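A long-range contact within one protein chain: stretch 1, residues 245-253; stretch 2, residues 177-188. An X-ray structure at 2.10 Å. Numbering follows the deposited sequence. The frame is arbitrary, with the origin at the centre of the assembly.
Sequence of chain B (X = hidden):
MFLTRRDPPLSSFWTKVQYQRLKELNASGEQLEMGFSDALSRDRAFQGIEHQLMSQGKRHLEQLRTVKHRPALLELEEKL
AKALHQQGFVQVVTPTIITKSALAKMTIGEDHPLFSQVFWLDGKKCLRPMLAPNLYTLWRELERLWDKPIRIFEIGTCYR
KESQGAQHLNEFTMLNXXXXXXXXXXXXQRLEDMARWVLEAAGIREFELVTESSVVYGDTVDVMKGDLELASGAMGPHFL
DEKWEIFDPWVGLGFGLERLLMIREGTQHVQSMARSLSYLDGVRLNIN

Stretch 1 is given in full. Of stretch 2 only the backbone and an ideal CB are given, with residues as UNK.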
# COMPACT_ATOMS: atom_id res chain seq x y z
N GLU B 245 23.61 -11.24 -9.09
CA GLU B 245 24.88 -10.54 -9.20
C GLU B 245 25.26 -9.79 -7.93
O GLU B 245 25.69 -8.63 -7.97
CB GLU B 245 24.85 -9.57 -10.39
CG GLU B 245 24.57 -10.25 -11.73
CD GLU B 245 24.78 -9.32 -12.92
OE1 GLU B 245 24.14 -8.25 -12.96
OE2 GLU B 245 25.59 -9.67 -13.80
N ILE B 246 25.10 -10.45 -6.79
CA ILE B 246 25.44 -9.85 -5.51
C ILE B 246 26.65 -10.60 -4.95
O ILE B 246 26.72 -11.82 -5.02
CB ILE B 246 24.27 -9.97 -4.50
CG1 ILE B 246 23.01 -9.29 -5.06
CG2 ILE B 246 24.67 -9.35 -3.17
CD1 ILE B 246 23.17 -7.79 -5.32
N PHE B 247 27.62 -9.86 -4.40
CA PHE B 247 28.79 -10.50 -3.82
C PHE B 247 29.33 -9.82 -2.57
O PHE B 247 30.52 -9.94 -2.25
CB PHE B 247 29.89 -10.65 -4.87
CG PHE B 247 29.76 -11.91 -5.69
CD1 PHE B 247 29.52 -13.14 -5.07
CD2 PHE B 247 29.88 -11.87 -7.08
CE1 PHE B 247 29.41 -14.32 -5.82
CE2 PHE B 247 29.77 -13.05 -7.84
CZ PHE B 247 29.53 -14.27 -7.21
N ASP B 248 28.46 -9.12 -1.87
CA ASP B 248 28.82 -8.47 -0.62
C ASP B 248 27.97 -9.12 0.46
O ASP B 248 26.88 -9.63 0.19
CB ASP B 248 28.50 -6.97 -0.67
CG ASP B 248 29.35 -6.22 -1.68
OD1 ASP B 248 30.58 -6.36 -1.64
OD2 ASP B 248 28.78 -5.48 -2.50
N PRO B 249 28.49 -9.16 1.70
CA PRO B 249 27.72 -9.77 2.78
C PRO B 249 26.50 -8.89 3.00
O PRO B 249 26.52 -7.71 2.64
CB PRO B 249 28.68 -9.70 3.97
CG PRO B 249 30.02 -9.78 3.32
CD PRO B 249 29.86 -8.85 2.13
N TRP B 250 25.43 -9.44 3.57
CA TRP B 250 24.23 -8.65 3.82
C TRP B 250 23.32 -9.32 4.82
O TRP B 250 23.48 -10.49 5.14
CB TRP B 250 23.44 -8.42 2.52
CG TRP B 250 23.00 -9.70 1.83
CD1 TRP B 250 23.62 -10.32 0.78
CD2 TRP B 250 21.86 -10.51 2.15
NE1 TRP B 250 22.94 -11.46 0.42
CE2 TRP B 250 21.86 -11.60 1.25
CE3 TRP B 250 20.84 -10.42 3.11
CZ2 TRP B 250 20.87 -12.60 1.28
CZ3 TRP B 250 19.86 -11.41 3.14
CH2 TRP B 250 19.89 -12.49 2.23
N VAL B 251 22.35 -8.56 5.32
CA VAL B 251 21.37 -9.08 6.25
C VAL B 251 20.03 -8.49 5.87
O VAL B 251 19.96 -7.37 5.38
CB VAL B 251 21.69 -8.71 7.72
CG1 VAL B 251 22.98 -9.41 8.16
CG2 VAL B 251 21.79 -7.20 7.88
N GLY B 252 18.98 -9.26 6.08
CA GLY B 252 17.65 -8.80 5.76
C GLY B 252 16.67 -9.45 6.72
O GLY B 252 16.81 -10.63 7.05
N LEU B 253 15.69 -8.68 7.15
CA LEU B 253 14.70 -9.18 8.08
C LEU B 253 13.33 -8.80 7.54
O LEU B 253 13.12 -7.66 7.12
CB LEU B 253 14.92 -8.55 9.46
CG LEU B 253 14.20 -9.11 10.69
CD1 LEU B 253 14.58 -10.56 10.91
CD2 LEU B 253 14.59 -8.27 11.91
N UNK B 177 13.51 -5.04 5.87
CA UNK B 177 14.64 -4.12 5.97
C UNK B 177 15.93 -4.87 5.73
O UNK B 177 16.06 -6.04 6.08
CB UNK B 177 14.67 -3.43 7.33
N UNK B 178 16.88 -4.19 5.12
CA UNK B 178 18.13 -4.84 4.77
C UNK B 178 19.32 -3.91 4.84
O UNK B 178 19.17 -2.69 4.84
CB UNK B 178 18.03 -5.44 3.36
N UNK B 179 20.50 -4.51 4.88
CA UNK B 179 21.75 -3.78 4.87
C UNK B 179 22.66 -4.59 3.97
O UNK B 179 22.84 -5.78 4.18
CB UNK B 179 22.33 -3.59 6.27
N UNK B 180 23.20 -3.93 2.96
CA UNK B 180 24.11 -4.55 2.01
C UNK B 180 25.51 -4.04 2.34
O UNK B 180 25.74 -2.83 2.35
CB UNK B 180 23.72 -4.24 0.56
N UNK B 181 26.43 -4.96 2.61
CA UNK B 181 27.79 -4.57 2.93
C UNK B 181 28.09 -4.75 4.41
O UNK B 181 29.05 -4.18 4.93
CB UNK B 181 28.03 -3.12 2.52
N UNK B 182 27.26 -5.53 5.09
CA UNK B 182 27.45 -5.79 6.51
C UNK B 182 28.73 -6.60 6.71
O UNK B 182 28.98 -7.55 5.98
CB UNK B 182 26.24 -6.53 7.10
N UNK B 183 29.56 -6.22 7.70
CA UNK B 183 30.80 -6.97 7.95
C UNK B 183 30.39 -8.36 8.40
O UNK B 183 29.58 -8.49 9.32
CB UNK B 183 31.69 -6.29 8.99
N UNK B 184 30.93 -9.41 7.77
CA UNK B 184 30.57 -10.78 8.13
C UNK B 184 30.41 -11.02 9.63
O UNK B 184 29.37 -11.51 10.08
CB UNK B 184 31.63 -11.74 7.58
N UNK B 185 31.44 -10.65 10.39
CA UNK B 185 31.45 -10.84 11.83
C UNK B 185 30.36 -10.09 12.58
O UNK B 185 30.12 -10.37 13.76
CB UNK B 185 32.81 -10.42 12.38
N UNK B 186 29.69 -9.15 11.92
CA UNK B 186 28.63 -8.39 12.58
C UNK B 186 27.22 -8.72 12.09
O UNK B 186 26.25 -8.16 12.59
CB UNK B 186 28.89 -6.89 12.39
N UNK B 187 27.11 -9.64 11.14
CA UNK B 187 25.81 -10.01 10.60
C UNK B 187 24.77 -10.38 11.65
O UNK B 187 23.69 -9.79 11.70
CB UNK B 187 25.98 -11.18 9.64
N UNK B 188 25.09 -11.35 12.50
CA UNK B 188 24.18 -11.78 13.56
C UNK B 188 23.74 -10.64 14.48
O UNK B 188 22.60 -10.62 14.94
CB UNK B 188 24.85 -12.88 14.39

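Residues 177-180 run antiparallel to 250-253, the two strand axes 4.7 Å apart, so side chains of stretch 2 alternate between the sheet face of Val251 and Leu253 and that of Trp250.

Position 177 pairs with Leu253 through two backbone hydrogen bonds, 177 N to Leu253 O and Leu253 N to 177 O, both 2.9 Å. Its CB joins the face of Val251 and Leu253, where an aliphatic chain of almost any shape would suit. The residue is Leu177, in the p rotamer, which brings CD1 to 3.3 Å from Leu253 CB, a close apolar contact.

Position 178 lies opposite Gly252 in a non-hydrogen-bonded pair, with the two CA atoms 4.1 Å apart. The glycine offers no side chain, and the ideal CB at 178 lies 3.4 Å from Val251 O; a small or beta-branched residue fits naturally, though larger ones are not excluded. It is Thr178, whose CG2 packs 3.9 Å from Gly252 CA, while OG1 is hydrogen-bonded elsewhere in the structure. An ideal CB on Gly252 would come within a tight 3.2 Å of Thr178 CG2.

At 179 the backbone again bonds twice, with 179 N to Val251 O and Val251 N to 179 O at 3.0 Å each. The ideal CB is 4.0 Å from Val251 CG2, favouring an aliphatic stem but leaving its end undetermined. Glu179 supplies that stem, its CB 3.9 Å from Val251 CG2, and extends with chi1 and chi2 both t; its OE1 accepts a hydrogen bond from the side chain at 182.

The CB of 180 shares a face with that of Trp250, and Ile246 and the CB of Asp248 lie within reach of a longer chain. A branched aliphatic or methionine would suit. Leu180 places CD1 4.1 Å from Ile246 CG2, 4.0 Å from Asp248 CB and 4.2 Å from Trp250 CB.

Position 181 has phi/psi of 106/18°, where a CB would jam against the preceding carbonyl oxygen. This calls for glycine, and Gly181 is found, its N donating to Pro249 O at 2.8 Å.

The CB of 182 points sideways, near Trp250 CA and Val251 CG1, so a small polar or beta-branched residue is plausible. Thr182 directs OG1 to Glu179 OE1 (2.8 Å) and lies 3.6 Å from Val251 CG2 through the same oxygen. Its N makes a weak 3.4 Å hydrogen bond to Pro249 O.

Position 183 points away, and its phi of -65° permits proline; it is Pro183. At 184 the CB is sideways, 5.0 Å from Pro249 CG, so a longer apolar chain could reach the ring. Leu184 does so, CD2 lying 3.7 Å from Pro249 CG.

Positions 185 and 186 meet nothing of stretch 1 and leave the choice wide; they are Glu185 and Glu186.

At 187 the ideal CB is 3.8 Å from Val251 CG1, suiting any residue with an aliphatic base. Arg187 packs its CB 3.7 Å from Val251 CG1, and its NE hydrogen-bonds to Leu184 O (3.1 Å). Position 188 points away and is His188.

Stretch 2 (177-188) LTELGTPLEERH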
# COMPACT_ATOMS: atom_id res chain seq x y z
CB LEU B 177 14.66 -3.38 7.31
CG LEU B 177 14.54 -4.05 8.68
CD1 LEU B 177 15.35 -5.32 8.75
CD2 LEU B 177 15.03 -3.04 9.72
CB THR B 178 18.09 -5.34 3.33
OG1 THR B 178 18.08 -4.20 2.45
CG2 THR B 178 16.83 -6.16 3.07
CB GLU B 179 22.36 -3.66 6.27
CG GLU B 179 23.65 -2.84 6.27
CD GLU B 179 24.24 -2.64 7.66
OE1 GLU B 179 24.76 -3.61 8.23
OE2 GLU B 179 24.18 -1.50 8.17
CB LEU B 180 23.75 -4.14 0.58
CG LEU B 180 24.74 -4.55 -0.52
CD1 LEU B 180 24.65 -6.05 -0.78
CD2 LEU B 180 24.40 -3.77 -1.78
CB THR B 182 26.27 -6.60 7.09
OG1 THR B 182 25.03 -5.95 6.76
CG2 THR B 182 26.38 -6.71 8.60
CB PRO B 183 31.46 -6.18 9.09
CG PRO B 183 30.88 -4.80 8.96
CD PRO B 183 29.44 -5.07 8.62
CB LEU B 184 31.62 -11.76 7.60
CG LEU B 184 31.69 -12.04 6.10
CD1 LEU B 184 32.86 -12.98 5.81
CD2 LEU B 184 30.39 -12.64 5.61
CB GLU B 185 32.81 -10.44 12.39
CG GLU B 185 33.07 -8.95 12.34
CD GLU B 185 34.39 -8.63 11.68
OE1 GLU B 185 35.44 -9.15 12.14
OE2 GLU B 185 34.39 -7.86 10.69
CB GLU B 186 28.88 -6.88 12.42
CG GLU B 186 30.23 -6.44 12.96
CD GLU B 186 30.46 -4.94 12.83
OE1 GLU B 186 31.61 -4.51 13.03
OE2 GLU B 186 29.49 -4.20 12.55
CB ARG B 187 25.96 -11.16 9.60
CG ARG B 187 26.70 -10.76 8.33
CD ARG B 187 26.86 -11.94 7.39
NE ARG B 187 27.65 -13.00 7.99
CZ ARG B 187 27.89 -14.17 7.41
NH1 ARG B 187 27.40 -14.44 6.21
NH2 ARG B 187 28.62 -15.08 8.04
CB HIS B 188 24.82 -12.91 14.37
CG HIS B 188 24.98 -14.19 13.61
ND1 HIS B 188 23.93 -15.04 13.35
CD2 HIS B 188 26.07 -14.74 13.02
CE1 HIS B 188 24.36 -16.07 12.64
NE2 HIS B 188 25.66 -15.91 12.42
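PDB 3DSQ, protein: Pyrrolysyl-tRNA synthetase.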